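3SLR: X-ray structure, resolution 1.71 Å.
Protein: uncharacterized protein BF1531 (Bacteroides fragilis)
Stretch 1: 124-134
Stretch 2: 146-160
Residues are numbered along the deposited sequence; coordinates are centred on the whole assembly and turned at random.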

# COMPACT_ATOMS: atom_id res chain seq x y z
N ILE A 124 4.75 -11.66 7.30
CA ILE A 124 3.80 -10.64 6.87
C ILE A 124 2.42 -11.07 7.36
O ILE A 124 1.94 -12.17 7.05
CB ILE A 124 3.81 -10.47 5.35
CG1 ILE A 124 5.21 -10.04 4.88
CG2 ILE A 124 2.78 -9.43 4.94
CD1 ILE A 124 5.38 -10.10 3.38
N TYR A 125 1.77 -10.19 8.11
CA TYR A 125 0.57 -10.56 8.85
C TYR A 125 -0.54 -9.58 8.52
O TYR A 125 -0.40 -8.38 8.77
CB TYR A 125 0.87 -10.56 10.36
CG TYR A 125 -0.23 -11.18 11.21
CD1 TYR A 125 -1.31 -10.43 11.62
CD2 TYR A 125 -0.16 -12.51 11.61
CE1 TYR A 125 -2.32 -10.99 12.40
CE2 TYR A 125 -1.16 -13.08 12.39
CZ TYR A 125 -2.24 -12.32 12.77
OH TYR A 125 -3.23 -12.87 13.54
N TYR A 126 -1.64 -10.07 7.93
CA TYR A 126 -2.79 -9.20 7.64
C TYR A 126 -3.50 -8.83 8.93
O TYR A 126 -3.87 -9.71 9.70
CB TYR A 126 -3.79 -9.88 6.69
CG TYR A 126 -3.19 -10.26 5.36
CD1 TYR A 126 -2.97 -11.59 5.03
CD2 TYR A 126 -2.83 -9.29 4.43
CE1 TYR A 126 -2.42 -11.95 3.80
CE2 TYR A 126 -2.27 -9.64 3.20
CZ TYR A 126 -2.07 -10.97 2.90
OH TYR A 126 -1.51 -11.32 1.68
N ASN A 127 -3.69 -7.54 9.18
CA ASN A 127 -4.49 -7.13 10.33
C ASN A 127 -5.98 -7.25 10.00
O ASN A 127 -6.34 -7.81 8.96
CB ASN A 127 -4.10 -5.74 10.86
CG ASN A 127 -4.34 -4.62 9.86
OD1 ASN A 127 -4.81 -4.86 8.73
ND2 ASN A 127 -4.03 -3.38 10.27
N TYR A 128 -6.82 -6.73 10.88
CA TYR A 128 -8.24 -7.13 10.90
C TYR A 128 -9.22 -6.00 10.59
O TYR A 128 -9.45 -5.12 11.42
CB TYR A 128 -8.58 -7.71 12.29
CG TYR A 128 -7.80 -8.95 12.69
CD1 TYR A 128 -6.58 -8.85 13.35
CD2 TYR A 128 -8.30 -10.22 12.42
CE1 TYR A 128 -5.86 -10.00 13.72
CE2 TYR A 128 -7.62 -11.35 12.80
CZ TYR A 128 -6.40 -11.24 13.44
OH TYR A 128 -5.73 -12.39 13.80
N PRO A 129 -9.84 -6.03 9.40
CA PRO A 129 -10.90 -5.04 9.16
C PRO A 129 -12.07 -5.30 10.11
O PRO A 129 -12.44 -6.46 10.35
CB PRO A 129 -11.35 -5.31 7.72
CG PRO A 129 -10.29 -6.22 7.12
CD PRO A 129 -9.65 -6.95 8.27
N GLU A 130 -12.68 -4.25 10.63
CA GLU A 130 -13.75 -4.46 11.59
C GLU A 130 -15.01 -5.01 10.92
O GLU A 130 -15.46 -4.48 9.90
CB GLU A 130 -14.07 -3.18 12.36
CG GLU A 130 -15.24 -3.35 13.37
CD GLU A 130 -15.54 -2.09 14.15
OE1 GLU A 130 -14.70 -1.16 14.13
OE2 GLU A 130 -16.63 -2.02 14.78
N ILE A 131 -15.56 -6.09 11.47
CA ILE A 131 -16.94 -6.45 11.16
C ILE A 131 -17.76 -6.03 12.37
O ILE A 131 -17.60 -6.59 13.45
CB ILE A 131 -17.11 -7.95 10.88
CG1 ILE A 131 -16.26 -8.39 9.68
CG2 ILE A 131 -18.60 -8.29 10.65
CD1 ILE A 131 -16.15 -9.90 9.53
N GLU A 132 -18.59 -5.01 12.22
CA GLU A 132 -19.42 -4.55 13.31
C GLU A 132 -20.63 -5.48 13.41
O GLU A 132 -21.45 -5.53 12.50
CB GLU A 132 -19.87 -3.11 13.10
CG GLU A 132 -20.83 -2.66 14.19
CD GLU A 132 -21.32 -1.24 14.02
OE1 GLU A 132 -21.64 -0.84 12.89
OE2 GLU A 132 -21.36 -0.53 15.04
N ASP A 133 -20.74 -6.24 14.50
CA ASP A 133 -21.80 -7.26 14.57
C ASP A 133 -23.14 -6.67 15.03
O ASP A 133 -24.19 -7.32 14.94
CB ASP A 133 -21.39 -8.47 15.42
CG ASP A 133 -21.14 -8.13 16.88
OD1 ASP A 133 -21.46 -7.00 17.33
OD2 ASP A 133 -20.64 -9.03 17.59
N THR A 134 -23.09 -5.41 15.45
CA THR A 134 -24.25 -4.69 16.01
C THR A 134 -25.00 -5.42 17.13
O THR A 134 -26.16 -5.11 17.39
CB THR A 134 -25.27 -4.27 14.92
OG1 THR A 134 -26.01 -5.42 14.46
CG2 THR A 134 -24.58 -3.56 13.75
N SER A 146 -17.03 -7.39 24.09
CA SER A 146 -17.67 -7.26 22.77
C SER A 146 -16.64 -7.51 21.67
O SER A 146 -15.44 -7.31 21.88
CB SER A 146 -18.32 -5.89 22.57
OG SER A 146 -17.36 -4.88 22.35
N PHE A 147 -17.11 -7.94 20.50
CA PHE A 147 -16.19 -8.20 19.39
C PHE A 147 -15.54 -6.90 18.93
O PHE A 147 -14.36 -6.88 18.61
CB PHE A 147 -16.88 -8.88 18.21
CG PHE A 147 -15.92 -9.37 17.14
CD1 PHE A 147 -15.13 -10.48 17.36
CD2 PHE A 147 -15.81 -8.70 15.92
CE1 PHE A 147 -14.24 -10.94 16.38
CE2 PHE A 147 -14.93 -9.15 14.94
CZ PHE A 147 -14.15 -10.27 15.17
N THR A 148 -16.32 -5.82 18.90
CA THR A 148 -15.79 -4.52 18.48
C THR A 148 -14.66 -4.04 19.39
O THR A 148 -13.62 -3.58 18.91
CB THR A 148 -16.90 -3.48 18.39
OG1 THR A 148 -17.63 -3.70 17.17
CG2 THR A 148 -16.33 -2.07 18.38
N TYR A 149 -14.84 -4.16 20.70
CA TYR A 149 -13.76 -3.81 21.62
C TYR A 149 -12.52 -4.69 21.45
O TYR A 149 -11.41 -4.19 21.33
CB TYR A 149 -14.22 -3.79 23.09
CG TYR A 149 -13.13 -3.26 23.98
CD1 TYR A 149 -12.96 -1.89 24.16
CD2 TYR A 149 -12.23 -4.12 24.61
CE1 TYR A 149 -11.95 -1.39 24.96
CE2 TYR A 149 -11.23 -3.63 25.43
CZ TYR A 149 -11.08 -2.27 25.60
OH TYR A 149 -10.07 -1.76 26.40
N GLN A 150 -12.71 -6.01 21.45
CA GLN A 150 -11.59 -6.94 21.32
C GLN A 150 -10.81 -6.72 20.02
O GLN A 150 -9.58 -6.78 20.01
CB GLN A 150 -12.07 -8.38 21.44
CG GLN A 150 -12.50 -8.71 22.87
CD GLN A 150 -11.32 -8.65 23.83
OE1 GLN A 150 -10.25 -9.20 23.54
NE2 GLN A 150 -11.51 -7.98 24.96
N LEU A 151 -11.53 -6.46 18.93
CA LEU A 151 -10.85 -6.26 17.65
C LEU A 151 -10.04 -4.96 17.62
O LEU A 151 -8.95 -4.91 17.08
CB LEU A 151 -11.84 -6.29 16.49
CG LEU A 151 -11.14 -6.68 15.19
CD1 LEU A 151 -10.71 -8.13 15.33
CD2 LEU A 151 -12.05 -6.54 13.98
N THR A 152 -10.59 -3.91 18.21
CA THR A 152 -9.91 -2.62 18.30
C THR A 152 -8.64 -2.73 19.14
O THR A 152 -7.58 -2.21 18.77
CB THR A 152 -10.86 -1.56 18.87
OG1 THR A 152 -12.04 -1.52 18.06
CG2 THR A 152 -10.19 -0.17 18.89
N LYS A 153 -8.74 -3.41 20.27
CA LYS A 153 -7.58 -3.72 21.10
C LYS A 153 -6.55 -4.54 20.31
O LYS A 153 -5.35 -4.22 20.30
CB LYS A 153 -8.02 -4.50 22.36
CG LYS A 153 -6.87 -5.07 23.19
CD LYS A 153 -7.40 -5.78 24.44
CE LYS A 153 -6.29 -6.56 25.16
NZ LYS A 153 -6.80 -7.21 26.41
N LEU A 154 -7.02 -5.60 19.66
CA LEU A 154 -6.13 -6.46 18.87
C LEU A 154 -5.34 -5.68 17.82
O LEU A 154 -4.13 -5.84 17.71
CB LEU A 154 -6.93 -7.59 18.23
CG LEU A 154 -6.22 -8.59 17.30
CD1 LEU A 154 -5.06 -9.27 18.01
CD2 LEU A 154 -7.22 -9.62 16.81
N ASN A 155 -6.01 -4.84 17.03
CA ASN A 155 -5.31 -4.14 15.95
C ASN A 155 -4.29 -3.15 16.49
O ASN A 155 -3.21 -2.96 15.90
CB ASN A 155 -6.30 -3.43 15.02
CG ASN A 155 -6.88 -4.35 13.99
OD1 ASN A 155 -6.16 -5.18 13.43
ND2 ASN A 155 -8.18 -4.24 13.73
N TYR A 156 -4.62 -2.53 17.62
CA TYR A 156 -3.69 -1.61 18.27
C TYR A 156 -2.44 -2.34 18.75
O TYR A 156 -1.32 -1.94 18.45
CB TYR A 156 -4.37 -0.87 19.43
CG TYR A 156 -3.42 -0.04 20.27
CD1 TYR A 156 -2.75 1.05 19.73
CD2 TYR A 156 -3.20 -0.36 21.61
CE1 TYR A 156 -1.87 1.80 20.51
CE2 TYR A 156 -2.34 0.39 22.39
CZ TYR A 156 -1.67 1.46 21.83
OH TYR A 156 -0.82 2.18 22.62
N GLU A 157 -2.63 -3.43 19.49
CA GLU A 157 -1.49 -4.18 20.01
C GLU A 157 -0.66 -4.85 18.92
O GLU A 157 0.54 -5.01 19.06
CB GLU A 157 -1.94 -5.21 21.05
CG GLU A 157 -2.55 -4.59 22.31
CD GLU A 157 -1.59 -3.67 23.06
OE1 GLU A 157 -0.37 -3.66 22.75
OE2 GLU A 157 -2.06 -2.95 23.96
N LEU A 158 -1.31 -5.24 17.81
CA LEU A 158 -0.57 -5.77 16.68
C LEU A 158 0.44 -4.75 16.17
O LEU A 158 1.55 -5.10 15.79
CB LEU A 158 -1.51 -6.15 15.53
CG LEU A 158 -2.17 -7.53 15.59
CD1 LEU A 158 -3.18 -7.62 14.46
CD2 LEU A 158 -1.11 -8.63 15.48
N MSE A 159 0.05 -3.48 16.17
CA MSE A 159 1.00 -2.46 15.72
C MSE A 159 2.19 -2.36 16.68
O MSE A 159 3.34 -2.19 16.25
CB MSE A 159 0.29 -1.12 15.53
CG MSE A 159 -0.76 -1.20 14.45
SE MSE A 159 -1.38 0.58 13.91
CE MSE A 159 -2.82 -0.01 12.69
N ASN A 160 1.91 -2.47 17.97
CA ASN A 160 2.98 -2.49 18.96
C ASN A 160 3.89 -3.70 18.80
O ASN A 160 5.11 -3.59 18.94
CB ASN A 160 2.41 -2.39 20.38
CG ASN A 160 1.72 -1.06 20.64
OD1 ASN A 160 2.07 -0.04 20.03
ND2 ASN A 160 0.73 -1.05 21.54
O HOH W 1 -3.35 -3.48 13.20
O HOH W 2 -12.69 -2.62 15.67
O HOH W 3 -18.31 -6.29 16.18
O HOH W 4 -19.91 -8.54 20.10
O HOH W 5 -19.38 -5.91 19.07
O HOH W 6 -20.35 -3.86 16.98

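The first stretch leaves a β-strand at Tyr-126 and runs on as an extended loop along one side of the helix that begins at Phe-147. The two chains run in opposite senses: Asn-127 lies nearest Asn-155, Glu-130 nearest Leu-151, and Asp-133 nearest Phe-147. The helix backbone bonds mainly to itself, i to i+4, and the bonds between the two stretches are made by side chains and waters.

Asn-155 does this most directly. Its OD1 accepts from Tyr-128 N at 3.1 Å, and its ND2 donates to Tyr-128 O at 2.8 Å. A carboxamide carries an acceptor and a donor side by side, so one side chain satisfies both the NH and the CO of a single residue, much as a neighbouring strand would. Water 1 extends the link: it accepts from Asn-127 ND2 (3.0 Å) and donates to Asn-155 O (2.8 Å) and Asn-155 OD1 (3.3 Å).

Beside this polar clamp lies an apolar patch. Leu-154 places CD2 over one face of the Tyr-128 ring, 3.8 Å from its centroid, a CH-π contact. Leu-158 CD1 meets the edge of that ring at Tyr-128 CE1 (3.7 Å) and also reaches Tyr-125 CE1 (4.0 Å), while Leu-151 CD1 packs on Tyr-128 CB at 3.7 Å. Leucines at 151, 154 and 158 recur every three or four residues, which keeps them on the helix side facing the loop. Tyrosine suits this buried site because its ring offers carbon to the leucines while its hydroxyl can still bond: Tyr-125 OH and Tyr-128 OH lie 2.6 Å apart in a hydrogen bond, and both also bond elsewhere in the structure.

Toward the start of the helix the contact becomes more polar, with waters between the chains, though Phe-147 and Leu-151 still pack against the loop; Ile-131 O lies at the Phe-147 ring edge, 3.7 Å from Phe-147 CD2. Glu-130, extended in t, t, brings OE2 to 3.1 Å from Thr-148 OG1, though that hydroxyl's proton has another acceptor within reach. Water 3 donates to Ile-131 O (2.8 Å), accepts from Asp-133 N (3.0 Å) and bonds Thr-148 OG1 (2.9 Å), so it satisfies a loop CO and NH together. Water 2 joins Glu-130 OE1, through a weak bond, to Thr-152 OG1, which itself donates to Thr-148 O at 2.7 Å.

The first turn of a helix leaves NH groups without i−4 acceptors. Ser-146 OG caps one, accepting from Tyr-149 N at 3.1 Å. Phe-147 N and Thr-148 N donate to waters 4 and 5, which in turn donate to Asp-133 OD2 and OD1. The carboxylate, with two acceptors, thus serves two helix NH groups through water.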